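Long-range contacts in Pli0006 protein (PDB 3OP9), which probably binds DNA through an XRE-type helix-turn-helix domain, as expected of a plasmid-encoded transcriptional regulator: residues His8-Asn13 / Ala40-Gly45; Glu30-Gln35 / Ile55-Tyr60. One frame throughout, in Å; residues are numbered along the deposited sequence. Where two conformers were deposited one is given.

Contact 1 (His8-Asn13 / Ala40-Gly45); sequences HQFAEN and AYYMSG
The first turn of helix 10-21 meets the last turn of helix 36-44 at close backbone range, the CA atoms of Ala-11 and Met-43 lying 4.6 Å apart. Such an approach is possible because Ala-11 puts only a methyl group between them: its CB points at the end of the other helix and sits 3.2 Å from Tyr-42 O and 3.6 Å from Gly-45 N, against main chain instead of side chains. Gly-45, with a positive phi of 80°, leaves the helix here, and its N makes a weak hydrogen bond back to Tyr-42 O. In the XRE-family helix-turn-helix fold this joins the first helix of the five-helix domain to the C-terminal end of the third, normally the recognition helix. Phe-10, with CG anti to its backbone N (chi1 171°), crosses Tyr-42 obliquely, Phe-10 CE2 reaching Tyr-42 CB at 4.1 Å; the Phe-10 ring also packs on Leu-54 and Pro-49. Before the helix, His-8 ND1 accepts a hydrogen bond from Phe-10 N in the ring plane at 3.3 Å, nearly straight (171°), while His-8 NE2 is hydrogen-bonded to Glu-52 OE2 of a neighbouring subunit. N-cap Gln-9 sends NE2 to an in-plane lone pair of Asn-13 OD1 at 2.8 Å.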
# COMPACT_ATOMS: atom_id res chain seq x y z
N HIS A 8 17.36 9.54 1.36
CA HIS A 8 17.16 8.08 1.27
C HIS A 8 18.23 7.37 2.09
O HIS A 8 19.22 7.98 2.49
CB HIS A 8 17.22 7.60 -0.18
CG HIS A 8 18.57 7.75 -0.82
ND1 HIS A 8 19.56 6.80 -0.70
CD2 HIS A 8 19.08 8.72 -1.62
CE1 HIS A 8 20.62 7.18 -1.38
NE2 HIS A 8 20.35 8.34 -1.96
N GLN A 9 18.04 6.07 2.33
CA GLN A 9 19.00 5.32 3.13
C GLN A 9 19.33 3.99 2.43
O GLN A 9 19.34 2.93 3.03
CB GLN A 9 18.45 5.11 4.53
CG GLN A 9 17.21 4.30 4.63
CD GLN A 9 16.72 4.20 6.07
OE1 GLN A 9 16.50 5.23 6.72
NE2 GLN A 9 16.58 2.97 6.58
N PHE A 10 19.58 4.07 1.13
CA PHE A 10 19.90 2.87 0.37
C PHE A 10 21.16 2.19 0.96
O PHE A 10 21.19 0.98 1.14
CB PHE A 10 20.13 3.20 -1.10
CG PHE A 10 20.68 2.03 -1.89
CD1 PHE A 10 19.90 0.88 -2.08
CD2 PHE A 10 21.97 2.05 -2.38
CE1 PHE A 10 20.39 -0.21 -2.80
CE2 PHE A 10 22.48 0.97 -3.10
CZ PHE A 10 21.69 -0.16 -3.32
N ALA A 11 22.19 2.95 1.28
CA ALA A 11 23.44 2.29 1.65
C ALA A 11 23.23 1.54 2.98
O ALA A 11 23.72 0.41 3.15
CB ALA A 11 24.57 3.29 1.77
N GLU A 12 22.52 2.18 3.91
CA GLU A 12 22.23 1.59 5.24
C GLU A 12 21.36 0.33 5.07
O GLU A 12 21.60 -0.69 5.71
CB GLU A 12 21.53 2.64 6.13
CG GLU A 12 21.11 2.11 7.50
CD GLU A 12 20.45 3.18 8.39
OE1 GLU A 12 20.67 4.39 8.16
OE2 GLU A 12 19.72 2.80 9.33
N ASN A 13 20.37 0.42 4.18
CA ASN A 13 19.46 -0.70 3.92
C ASN A 13 20.17 -1.86 3.26
O ASN A 13 19.98 -3.02 3.63
CB ASN A 13 18.28 -0.27 3.05
CG ASN A 13 17.33 0.63 3.78
OD1 ASN A 13 17.43 0.77 5.00
ND2 ASN A 13 16.38 1.21 3.07
N ALA A 40 31.00 -2.69 -2.50
CA ALA A 40 31.55 -2.05 -1.31
C ALA A 40 31.19 -0.58 -1.31
O ALA A 40 30.81 -0.02 -0.27
CB ALA A 40 33.09 -2.21 -1.25
N TYR A 41 31.31 0.07 -2.46
CA TYR A 41 30.96 1.49 -2.53
C TYR A 41 29.45 1.74 -2.40
O TYR A 41 29.07 2.77 -1.89
CB TYR A 41 31.46 2.12 -3.81
CG TYR A 41 32.98 2.06 -3.95
CD1 TYR A 41 33.82 2.08 -2.83
CD2 TYR A 41 33.55 1.98 -5.20
CE1 TYR A 41 35.22 2.03 -2.98
CE2 TYR A 41 34.95 1.93 -5.37
CZ TYR A 41 35.77 1.95 -4.26
OH TYR A 41 37.13 1.89 -4.46
N TYR A 42 28.61 0.83 -2.87
CA TYR A 42 27.17 0.94 -2.60
C TYR A 42 26.91 1.00 -1.11
O TYR A 42 26.08 1.79 -0.65
CB TYR A 42 26.39 -0.27 -3.11
CG TYR A 42 26.25 -0.38 -4.60
CD1 TYR A 42 26.50 0.70 -5.44
CD2 TYR A 42 25.88 -1.58 -5.17
CE1 TYR A 42 26.37 0.57 -6.84
CE2 TYR A 42 25.75 -1.73 -6.53
CZ TYR A 42 25.99 -0.66 -7.36
OH TYR A 42 25.83 -0.87 -8.72
N MSE A 43 27.59 0.12 -0.38
CA MSE A 43 27.34 -0.08 1.06
C MSE A 43 27.81 1.12 1.87
O MSE A 43 27.24 1.41 2.91
CB MSE A 43 28.06 -1.33 1.58
CG MSE A 43 27.71 -2.62 0.86
SE MSE A 43 26.13 -3.58 1.55
CE MSE A 43 25.99 -4.87 0.08
N SER A 44 28.85 1.79 1.40
CA SER A 44 29.43 2.89 2.14
C SER A 44 28.78 4.19 1.70
O SER A 44 29.04 5.25 2.27
CB SER A 44 30.94 2.95 1.89
OG SER A 44 31.19 3.24 0.54
N GLY A 45 27.94 4.09 0.67
CA GLY A 45 27.24 5.24 0.12
C GLY A 45 28.08 6.10 -0.82
O GLY A 45 27.68 7.20 -1.20

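Contact 2 (Glu30-Gln35 / Ile55-Tyr60)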
# COMPACT_ATOMS: atom_id res chain seq x y z
N GLU A 30 27.96 -10.62 -8.01
CA GLU A 30 27.63 -11.61 -9.03
C GLU A 30 26.19 -11.41 -9.48
O GLU A 30 25.90 -11.48 -10.66
CB GLU A 30 27.86 -13.04 -8.51
CG GLU A 30 29.28 -13.58 -8.77
CD GLU A 30 29.93 -14.24 -7.54
OE1 GLU A 30 29.28 -15.08 -6.88
OE2 GLU A 30 31.11 -13.92 -7.25
N LEU A 31 25.29 -11.13 -8.53
CA LEU A 31 23.88 -10.89 -8.83
C LEU A 31 23.68 -9.69 -9.77
O LEU A 31 22.82 -9.70 -10.65
CB LEU A 31 23.11 -10.62 -7.53
CG LEU A 31 21.62 -10.28 -7.64
CD1 LEU A 31 20.79 -11.52 -7.97
CD2 LEU A 31 21.13 -9.64 -6.36
N LEU A 32 24.47 -8.66 -9.57
CA LEU A 32 24.30 -7.43 -10.34
C LEU A 32 25.26 -7.34 -11.51
O LEU A 32 25.20 -6.38 -12.26
CB LEU A 32 24.50 -6.22 -9.46
CG LEU A 32 23.58 -6.13 -8.25
CD1 LEU A 32 23.99 -4.93 -7.44
CD2 LEU A 32 22.13 -6.06 -8.68
N ASN A 33 26.15 -8.31 -11.66
CA ASN A 33 27.21 -8.23 -12.66
C ASN A 33 28.02 -6.93 -12.55
O ASN A 33 28.17 -6.19 -13.53
CB ASN A 33 26.62 -8.38 -14.06
CG ASN A 33 25.95 -9.73 -14.25
OD1 ASN A 33 24.73 -9.81 -14.46
ND2 ASN A 33 26.73 -10.80 -14.13
N VAL A 34 28.54 -6.67 -11.36
CA VAL A 34 29.48 -5.58 -11.14
C VAL A 34 30.68 -6.14 -10.37
O VAL A 34 30.66 -7.28 -9.91
CB VAL A 34 28.85 -4.44 -10.31
CG1 VAL A 34 27.67 -3.81 -11.05
CG2 VAL A 34 28.43 -4.96 -8.91
N GLN A 35 31.72 -5.32 -10.21
CA GLN A 35 32.84 -5.65 -9.35
C GLN A 35 32.42 -5.70 -7.90
O GLN A 35 31.54 -4.95 -7.49
CB GLN A 35 33.90 -4.58 -9.45
CG GLN A 35 34.63 -4.50 -10.76
CD GLN A 35 35.49 -3.26 -10.79
OE1 GLN A 35 35.74 -2.65 -9.75
NE2 GLN A 35 35.90 -2.85 -11.97
N ILE A 55 16.28 -2.45 -9.43
CA ILE A 55 15.21 -3.41 -9.74
C ILE A 55 15.67 -4.85 -9.52
O ILE A 55 14.90 -5.67 -9.01
CB ILE A 55 14.68 -3.23 -11.18
CG1 ILE A 55 13.78 -1.99 -11.23
CG2 ILE A 55 13.86 -4.45 -11.63
CD1 ILE A 55 13.55 -1.48 -12.63
N ARG A 56 16.91 -5.16 -9.89
CA ARG A 56 17.41 -6.51 -9.65
C ARG A 56 17.47 -6.76 -8.14
O ARG A 56 17.13 -7.86 -7.71
CB ARG A 56 18.81 -6.75 -10.24
CG ARG A 56 18.88 -6.80 -11.74
CD ARG A 56 20.28 -7.20 -12.18
NE ARG A 56 20.40 -7.38 -13.63
CZ ARG A 56 19.93 -8.43 -14.29
NH1 ARG A 56 19.28 -9.39 -13.65
NH2 ARG A 56 20.09 -8.51 -15.61
N LEU A 57 17.89 -5.78 -7.35
CA LEU A 57 17.96 -5.99 -5.89
C LEU A 57 16.56 -6.12 -5.29
O LEU A 57 16.29 -6.97 -4.41
CB LEU A 57 18.70 -4.83 -5.21
CG LEU A 57 20.21 -4.76 -5.51
CD1 LEU A 57 20.79 -3.45 -5.09
CD2 LEU A 57 20.89 -5.94 -4.80
N ALA A 58 15.65 -5.26 -5.72
CA ALA A 58 14.29 -5.30 -5.14
C ALA A 58 13.63 -6.63 -5.46
O ALA A 58 12.92 -7.20 -4.64
CB ALA A 58 13.44 -4.15 -5.69
N THR A 59 13.88 -7.13 -6.67
CA THR A 59 13.28 -8.39 -7.09
C THR A 59 13.90 -9.54 -6.25
O THR A 59 13.20 -10.43 -5.78
CB THR A 59 13.52 -8.62 -8.60
OG1 THR A 59 12.87 -7.57 -9.33
CG2 THR A 59 12.97 -9.96 -9.05
N TYR A 60 15.22 -9.50 -6.07
CA TYR A 60 15.90 -10.57 -5.34
C TYR A 60 15.39 -10.67 -3.89
O TYR A 60 15.09 -11.75 -3.40
CB TYR A 60 17.41 -10.35 -5.35
CG TYR A 60 18.11 -11.46 -4.62
CD1 TYR A 60 18.35 -12.68 -5.25
CD2 TYR A 60 18.48 -11.32 -3.29
CE1 TYR A 60 18.98 -13.72 -4.58
CE2 TYR A 60 19.12 -12.36 -2.62
CZ TYR A 60 19.35 -13.55 -3.28
OH TYR A 60 19.98 -14.60 -2.64
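Apolar contacts carry the meeting of Glu-30-Gln-35 with Ile-55-Tyr-60, and no hydrogen bond crosses it; the nearest CA atoms, of Leu-32 and Arg-56, stay 7.0 Å apart, so side chains fill the gap. Leu-31, CG anti to its backbone N (chi1 177°), extends both methyls to the other helix: CD1 lies 3.8 Å from Tyr-60 CD1, and CD2 touches Leu-57 CD2 at 4.0 Å as well as the root of the Tyr-60 ring. Leu-32 crosses Leu-57 at about a right angle, its CD2 3.9 Å from Leu-57 CG. These leucines link the second and fourth helices of the helix-turn-helix domain, 25-32 and 51-61. Arg-56 contributes its aliphatic part: CB is 3.7 Å from Leu-32 CD2, and the two side chains slide past each other in opposite directions. Arg-56 CD lies 3.9 Å from Leu-31 O, a van der Waals contact. Hydrogen bonds instead shape the individual helices. A Schellman motif ends helix 25-32, with Asn-33 as the C-prime residue at positive phi (53°). On the other helix, Ile-55 O accepts both Thr-59 N and Thr-59 OG1, the hydroxyl at 2.8 Å and above the carbonyl plane; Thr-59 OG1 is also hydrogen-bonded to Tyr-71 OH of a neighbouring subunit.

Both contacts are partly buried, and their centres lie 14 Å apart within one small helical domain. They hold different helix pairs, 10-21 with 36-44 in contact 1 and 25-32 with 51-61 in contact 2, and their segments alternate along the chain. The buried residues of each meet directly: Phe-10 CZ lies 3.8 Å from Leu-57 CD1, and Tyr-42 CE2 3.8 Å from Leu-32 CD1, so the two share one hydrophobic core. The chemistry differs with spacing. Contact 1 sets a methyl against the main chain of a helix end beside one aromatic pair and buries 197 Å², whereas contact 2 spans a wider gap with longer side chains, mainly leucines, buries 296 Å² and grades outward into exposed Arg-56 and Tyr-60.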